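Local atomic coordinates of DNA protection during starvation protein (Mycobacterium smegmatis, PDB entry 2YW6), a protein that stores iron as a ferric mineral inside a hollow dodecamer, probably oxidising ferrous iron with hydrogen peroxide and so shielding DNA from hydroxyl radicals. Residues L60-Y64 and G143-K147; L109-N114 and F148-R153; L21-L25 and V68-I72. One frame throughout, in Å; residues are numbered along the deposited sequence.

Contact 1. Residues L60-Y64 and G143-K147; sequences LVRGY and GELEK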
# COMPACT_ATOMS: atom_id res chain seq x y z
N LEU B 60 16.67 0.46 13.60
CA LEU B 60 17.90 0.66 12.85
C LEU B 60 19.02 -0.18 13.48
O LEU B 60 19.67 -0.99 12.81
CB LEU B 60 18.24 2.15 12.87
CG LEU B 60 18.86 2.84 11.64
CD1 LEU B 60 18.29 2.28 10.36
CD2 LEU B 60 18.59 4.34 11.73
N VAL B 61 19.21 -0.02 14.79
CA VAL B 61 20.25 -0.75 15.51
C VAL B 61 20.05 -2.28 15.46
O VAL B 61 21.02 -3.03 15.31
CB VAL B 61 20.32 -0.25 16.99
CG1 VAL B 61 21.25 -1.13 17.84
CG2 VAL B 61 20.80 1.23 17.00
N ARG B 62 18.80 -2.73 15.59
CA ARG B 62 18.49 -4.16 15.52
C ARG B 62 18.90 -4.70 14.14
O ARG B 62 19.43 -5.81 14.01
CB ARG B 62 16.99 -4.38 15.71
CG ARG B 62 16.56 -4.50 17.15
CD ARG B 62 15.04 -4.47 17.30
NE ARG B 62 14.63 -4.72 18.69
CZ ARG B 62 13.38 -4.64 19.13
NH1 ARG B 62 12.40 -4.32 18.30
NH2 ARG B 62 13.10 -4.87 20.41
N GLY B 63 18.63 -3.89 13.12
CA GLY B 63 18.97 -4.27 11.76
C GLY B 63 20.46 -4.26 11.58
O GLY B 63 21.00 -5.06 10.83
N TYR B 64 21.14 -3.34 12.26
CA TYR B 64 22.59 -3.29 12.15
C TYR B 64 23.20 -4.55 12.78
O TYR B 64 24.26 -5.02 12.36
CB TYR B 64 23.17 -2.04 12.84
CG TYR B 64 22.82 -0.71 12.19
CD1 TYR B 64 22.30 -0.64 10.89
CD2 TYR B 64 23.07 0.49 12.86
CE1 TYR B 64 22.05 0.58 10.28
CE2 TYR B 64 22.83 1.71 12.26
CZ TYR B 64 22.32 1.76 10.97
OH TYR B 64 22.10 2.99 10.38
N GLY B 143 26.84 7.09 10.58
CA GLY B 143 26.02 8.23 10.21
C GLY B 143 24.77 8.34 11.06
O GLY B 143 24.44 9.42 11.57
N GLU B 144 24.06 7.23 11.21
CA GLU B 144 22.83 7.20 12.00
C GLU B 144 23.14 7.25 13.49
O GLU B 144 22.47 7.97 14.23
CB GLU B 144 22.01 5.97 11.64
CG GLU B 144 21.50 6.00 10.21
CD GLU B 144 20.49 7.11 9.98
OE1 GLU B 144 20.13 7.37 8.82
OE2 GLU B 144 20.04 7.72 10.97
N LEU B 145 24.14 6.50 13.94
CA LEU B 145 24.53 6.51 15.35
C LEU B 145 24.83 7.93 15.81
O LEU B 145 24.42 8.34 16.88
CB LEU B 145 25.78 5.66 15.58
CG LEU B 145 25.64 4.17 15.90
CD1 LEU B 145 24.16 3.77 15.88
CD2 LEU B 145 26.46 3.36 14.91
N GLU B 146 25.56 8.68 14.99
CA GLU B 146 25.91 10.05 15.34
C GLU B 146 24.74 11.02 15.23
O GLU B 146 24.61 11.93 16.05
CB GLU B 146 27.07 10.52 14.47
CG GLU B 146 28.40 10.01 14.96
CD GLU B 146 29.49 10.17 13.94
OE1 GLU B 146 29.45 11.17 13.19
OE2 GLU B 146 30.40 9.31 13.91
N LYS B 147 23.90 10.84 14.22
CA LYS B 147 22.74 11.69 14.07
C LYS B 147 21.84 11.51 15.29
O LYS B 147 21.35 12.47 15.87
CB LYS B 147 21.95 11.35 12.80
CG LYS B 147 20.70 12.20 12.66
CD LYS B 147 19.58 11.50 11.90
CE LYS B 147 19.76 11.64 10.41
NZ LYS B 147 18.50 11.30 9.67

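Contact 2. Residues L109-N114 and F148-R153; sequences LDLVYN and FQWFVR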
# COMPACT_ATOMS: atom_id res chain seq x y z
N LEU B 109 22.06 8.31 28.05
CA LEU B 109 22.15 7.81 26.67
C LEU B 109 23.21 8.53 25.85
O LEU B 109 23.87 7.92 25.01
CB LEU B 109 20.80 7.94 25.95
CG LEU B 109 19.81 6.78 26.05
CD1 LEU B 109 18.60 7.11 25.22
CD2 LEU B 109 20.44 5.48 25.57
N ASP B 110 23.35 9.83 26.08
CA ASP B 110 24.36 10.61 25.38
C ASP B 110 25.71 9.96 25.70
O ASP B 110 26.57 9.76 24.82
CB ASP B 110 24.35 12.06 25.89
CG ASP B 110 25.28 12.96 25.10
OD1 ASP B 110 25.65 14.03 25.62
OD2 ASP B 110 25.63 12.61 23.95
N LEU B 111 25.89 9.63 26.98
CA LEU B 111 27.11 8.99 27.46
C LEU B 111 27.31 7.65 26.76
O LEU B 111 28.40 7.35 26.27
CB LEU B 111 27.04 8.78 28.98
CG LEU B 111 28.03 9.52 29.90
CD1 LEU B 111 28.74 10.67 29.17
CD2 LEU B 111 27.25 10.02 31.12
N VAL B 112 26.25 6.84 26.73
CA VAL B 112 26.31 5.54 26.07
C VAL B 112 26.80 5.70 24.63
O VAL B 112 27.70 4.98 24.19
CB VAL B 112 24.93 4.84 26.09
CG1 VAL B 112 24.97 3.58 25.22
CG2 VAL B 112 24.55 4.49 27.52
N TYR B 113 26.24 6.66 23.90
CA TYR B 113 26.63 6.90 22.52
C TYR B 113 28.06 7.41 22.34
O TYR B 113 28.67 7.18 21.29
CB TYR B 113 25.64 7.86 21.83
CG TYR B 113 24.45 7.12 21.28
CD1 TYR B 113 23.50 6.56 22.14
CD2 TYR B 113 24.34 6.85 19.91
CE1 TYR B 113 22.49 5.73 21.65
CE2 TYR B 113 23.34 6.03 19.42
CZ TYR B 113 22.43 5.47 20.28
OH TYR B 113 21.49 4.60 19.80
N ASN B 114 28.61 8.11 23.33
CA ASN B 114 29.99 8.57 23.20
C ASN B 114 30.85 7.32 23.01
O ASN B 114 31.69 7.26 22.12
CB ASN B 114 30.45 9.36 24.44
CG ASN B 114 30.02 10.83 24.43
OD1 ASN B 114 29.80 11.42 23.37
ND2 ASN B 114 29.92 11.44 25.62
N PHE B 148 21.63 10.26 15.69
CA PHE B 148 20.79 9.98 16.84
C PHE B 148 21.28 10.66 18.11
O PHE B 148 20.47 11.22 18.87
CB PHE B 148 20.70 8.47 17.09
CG PHE B 148 19.72 8.11 18.16
CD1 PHE B 148 18.35 8.07 17.89
CD2 PHE B 148 20.16 7.85 19.45
CE1 PHE B 148 17.44 7.77 18.90
CE2 PHE B 148 19.26 7.55 20.47
CZ PHE B 148 17.90 7.52 20.20
N GLN B 149 22.59 10.61 18.35
CA GLN B 149 23.18 11.22 19.54
C GLN B 149 22.88 12.70 19.53
O GLN B 149 22.65 13.31 20.57
CB GLN B 149 24.70 11.01 19.56
CG GLN B 149 25.32 11.32 20.92
CD GLN B 149 26.83 11.53 20.86
OE1 GLN B 149 27.54 11.31 21.85
NE2 GLN B 149 27.32 11.96 19.71
N TRP B 150 22.88 13.29 18.34
CA TRP B 150 22.58 14.71 18.25
C TRP B 150 21.14 15.00 18.68
O TRP B 150 20.89 15.99 19.37
CB TRP B 150 22.81 15.24 16.84
CG TRP B 150 22.34 16.64 16.74
CD1 TRP B 150 22.72 17.69 17.52
CD2 TRP B 150 21.31 17.13 15.88
NE1 TRP B 150 21.99 18.80 17.21
CE2 TRP B 150 21.11 18.49 16.20
CE3 TRP B 150 20.52 16.56 14.87
CZ2 TRP B 150 20.17 19.29 15.55
CZ3 TRP B 150 19.58 17.35 14.22
CH2 TRP B 150 19.41 18.71 14.57
N PHE B 151 20.20 14.16 18.27
CA PHE B 151 18.81 14.39 18.66
C PHE B 151 18.72 14.31 20.17
O PHE B 151 17.99 15.06 20.80
CB PHE B 151 17.86 13.35 18.04
CG PHE B 151 17.63 13.54 16.57
CD1 PHE B 151 17.82 14.78 15.97
CD2 PHE B 151 17.19 12.48 15.79
CE1 PHE B 151 17.58 14.97 14.61
CE2 PHE B 151 16.95 12.66 14.42
CZ PHE B 151 17.15 13.91 13.83
N VAL B 152 19.50 13.40 20.74
CA VAL B 152 19.53 13.23 22.19
C VAL B 152 20.08 14.51 22.82
O VAL B 152 19.45 15.09 23.71
CB VAL B 152 20.43 12.02 22.59
CG1 VAL B 152 20.49 11.89 24.10
CG2 VAL B 152 19.88 10.72 21.98
N ARG B 153 21.25 14.95 22.36
CA ARG B 153 21.89 16.16 22.88
C ARG B 153 20.99 17.38 22.73
O ARG B 153 20.97 18.26 23.60
CB ARG B 153 23.21 16.41 22.16
CG ARG B 153 24.20 15.29 22.36
CD ARG B 153 25.45 15.46 21.52
NE ARG B 153 26.55 14.68 22.09
CZ ARG B 153 27.77 14.61 21.57
NH1 ARG B 153 28.06 15.26 20.46
NH2 ARG B 153 28.71 13.89 22.19

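Contact 3. Residues L21-L25 and V68-I72; sequences LQKQL and VAERI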
# COMPACT_ATOMS: atom_id res chain seq x y z
N LEU B 21 34.18 -7.10 14.36
CA LEU B 21 32.73 -7.08 14.18
C LEU B 21 31.96 -7.67 15.36
O LEU B 21 30.91 -7.16 15.74
CB LEU B 21 32.33 -7.79 12.88
CG LEU B 21 32.73 -7.06 11.60
CD1 LEU B 21 32.37 -7.92 10.40
CD2 LEU B 21 32.05 -5.69 11.54
N GLN B 22 32.49 -8.73 15.95
CA GLN B 22 31.83 -9.35 17.10
C GLN B 22 31.67 -8.31 18.21
O GLN B 22 30.63 -8.25 18.87
CB GLN B 22 32.64 -10.53 17.62
CG GLN B 22 32.04 -11.17 18.84
CD GLN B 22 30.67 -11.76 18.55
OE1 GLN B 22 30.53 -12.60 17.66
NE2 GLN B 22 29.66 -11.32 19.29
N LYS B 23 32.71 -7.52 18.43
CA LYS B 23 32.66 -6.46 19.44
C LYS B 23 31.47 -5.57 19.09
O LYS B 23 30.64 -5.27 19.94
CB LYS B 23 33.94 -5.60 19.40
CG LYS B 23 35.07 -6.05 20.29
CD LYS B 23 35.70 -7.32 19.79
CE LYS B 23 36.94 -7.66 20.59
NZ LYS B 23 37.71 -8.77 19.96
N GLN B 24 31.42 -5.15 17.83
CA GLN B 24 30.35 -4.29 17.36
C GLN B 24 28.99 -4.96 17.56
O GLN B 24 28.03 -4.32 18.00
CB GLN B 24 30.57 -3.95 15.88
CG GLN B 24 29.80 -2.72 15.41
CD GLN B 24 30.40 -1.41 15.91
OE1 GLN B 24 31.23 -1.39 16.83
NE2 GLN B 24 29.96 -0.30 15.31
N LEU B 25 28.92 -6.25 17.25
CA LEU B 25 27.68 -7.00 17.39
C LEU B 25 27.13 -6.94 18.82
O LEU B 25 25.94 -6.69 19.03
CB LEU B 25 27.92 -8.47 17.01
CG LEU B 25 26.77 -9.34 16.49
CD1 LEU B 25 26.96 -10.75 16.99
CD2 LEU B 25 25.41 -8.81 16.95
N VAL B 68 25.85 -6.80 10.79
CA VAL B 68 27.11 -7.14 11.40
C VAL B 68 27.23 -8.65 11.63
O VAL B 68 28.26 -9.25 11.31
CB VAL B 68 27.29 -6.38 12.73
CG1 VAL B 68 28.50 -6.88 13.48
CG2 VAL B 68 27.47 -4.91 12.44
N ALA B 69 26.17 -9.28 12.15
CA ALA B 69 26.20 -10.71 12.40
C ALA B 69 26.33 -11.51 11.11
O ALA B 69 27.15 -12.42 11.02
CB ALA B 69 24.95 -11.14 13.15
N GLU B 70 25.54 -11.18 10.11
CA GLU B 70 25.65 -11.92 8.87
C GLU B 70 27.02 -11.71 8.18
O GLU B 70 27.45 -12.54 7.37
CB GLU B 70 24.49 -11.56 7.94
CG GLU B 70 23.15 -11.77 8.63
CD GLU B 70 22.02 -12.09 7.67
OE1 GLU B 70 22.10 -11.69 6.48
OE2 GLU B 70 21.04 -12.73 8.12
N ARG B 71 27.70 -10.62 8.53
CA ARG B 71 29.00 -10.33 7.94
C ARG B 71 30.06 -11.20 8.64
O ARG B 71 31.02 -11.64 8.01
CB ARG B 71 29.32 -8.83 8.09
CG ARG B 71 30.62 -8.38 7.40
CD ARG B 71 30.63 -8.73 5.91
NE ARG B 71 31.86 -8.31 5.24
CZ ARG B 71 32.19 -8.65 4.00
NH1 ARG B 71 31.39 -9.42 3.27
NH2 ARG B 71 33.33 -8.23 3.48
N ILE B 72 29.87 -11.45 9.93
CA ILE B 72 30.80 -12.29 10.66
C ILE B 72 30.72 -13.71 10.08
O ILE B 72 31.74 -14.32 9.76
CB ILE B 72 30.47 -12.30 12.18
CG1 ILE B 72 30.77 -10.91 12.78
CG2 ILE B 72 31.28 -13.39 12.90
CD1 ILE B 72 30.38 -10.76 14.24

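Contact 1. Residues L60-Y64 and G143-K147
The Tyr64 ring meets Glu144 and Leu145 along its edge, near its own plane: CB of Glu144 lies toward the hydroxyl end, and Tyr64 CE2 is 4.4 Å from Leu145 CD1. Over one face, displaced toward the rim, sits the backbone oxygen of Leu60, one turn earlier on the same helix. His141, one turn before Leu145, stacks on the ring as well. The Glu144 carboxylate plane is turned 44° from that of the ring, and the acid meets the tyrosine through its aliphatic part, with Tyr64 OH close to both CB and CG of Glu144. A bend at chi2 (-66°) folds the Glu144 chain, and Leu60 CD2 packs 3.7 Å from its CG, the two side chains crossing nearly at right angles. Farther in, Val61 CG2 and Leu145 CD1 make a looser apolar touch at 4.4 Å. Long side chains thus bridge backbones; the axes of these short segments stay 11.5 Å apart, running nearly antiparallel at 149°. On the far side of helix 132-155, Glu146 forms salt bridges with Arg121 and with Arg71 of a neighbouring subunit. A tyrosine reaching across between two widely spaced, nearly antiparallel helices belongs here to the four-helix bundle of the ferritin-like fold.

Contact 2. Residues L109-N114 and F148-R153
Tyr113 and Phe148 form the tight inner part of this interface, with Phe148 CD2 lying over one face of the tyrosine ring, 3.4 Å from Tyr113 CZ. The two ring planes are inclined at 38° and their centroids are 5.1 Å apart, an oblique pairing. Tyr113 OH is hydrogen-bonded to Gln57 of helix 47-75, which ties down the polar end of an otherwise apolar cluster. Beside the rings, the aliphatic part of Gln149 slides past Tyr113 in the opposite direction, Gln149 CG to Tyr113 CB 3.6 Å. Val152 makes a slacker contact, its CG1 lying 4.4 Å from Leu109 CB.

The outer side is polar and partly exposed. Here Arg153 NE donates to Asp110 OD2 at 2.9 Å, a salt bridge with an N-H...O angle of 153°. The carboxylate is met on its syn side, slightly out of plane, while the guanidinium stands almost perpendicular to it. Asp110 swings its acid across to the facing helix because chi1 (-174°) turns CG opposite the main-chain nitrogen, and the extended chain of Arg153 from CG to NE brings the donor to it. The amides of Asn114 and Gln149 gather around this pair.

Chemically, the contact joins an aromatic, apolar interior to a charged border; the arginine probably helps stabilise Asp110 as a carboxylate.

Contact 3. Residues L21-L25 and V68-I72
With chi1 at -68°, Ile72 sends CG1 alongside Leu21, where it lies 3.5 Å from Leu21 CB; an anti chi2 (176°) then extends CD1 to the backbone of Gln22, 3.4 Å from its N. Val68 places its branches the same way but makes the contact with the other one: CG1, anti to N (chi1 171°), enters the turn between Leu21 and Leu25, approaching Leu21 O at 3.3 Å and Leu25 CB at 3.9 Å. Both residues thus reach the facing backbone as well as its side chains. Leu21 CD1 in turn packs against the aliphatic stem of Arg71, 3.5 Å from CG of that arginine, and Leu25 CG rests 4.2 Å from Ala69 CB. No hydrogen bond crosses between the segments, and the contact rests on apolar fit. The stem of Arg71 bends at chi2, and its guanidinium turns off to salt bridges with Asp131 and with Glu146 of a neighbouring subunit. Glu70, on the same turn, is a probable iron ligand and takes no part in this packing. The axes of the two short segments run nearly antiparallel, 9.2 Å apart, joining helices 12-41 and 47-75; helix 132-155 flanks them through Leu137 and His141 on Val68, and Pro79 in the loop after helix 47-75 covers Leu25 and Ile72.

Overall arrangement
Three nearly antiparallel helix pairings sample one four-helix bundle made of helices 12-41, 47-75, 102-127 and 132-155. Along the chain contact 3 closes before contact 2 opens, while contact 1 interleaves with both. Helix 47-75 carries one side of contacts 1 and 3, whose centres are 14 Å apart; helix 132-155 serves contacts 1 and 2, centred 12 Å apart, which touch where Leu145 O meets the Tyr113 ring. Contacts 2 and 3 lie 22 Å apart on opposite sides of the chain's centre. Contact 1 thus shares a helix with each of the other two and pairs helix 47-75, which bears the probable iron ligands Asp66 and Glu70, with helix 132-155, whose Glu146 binds a neighbouring subunit.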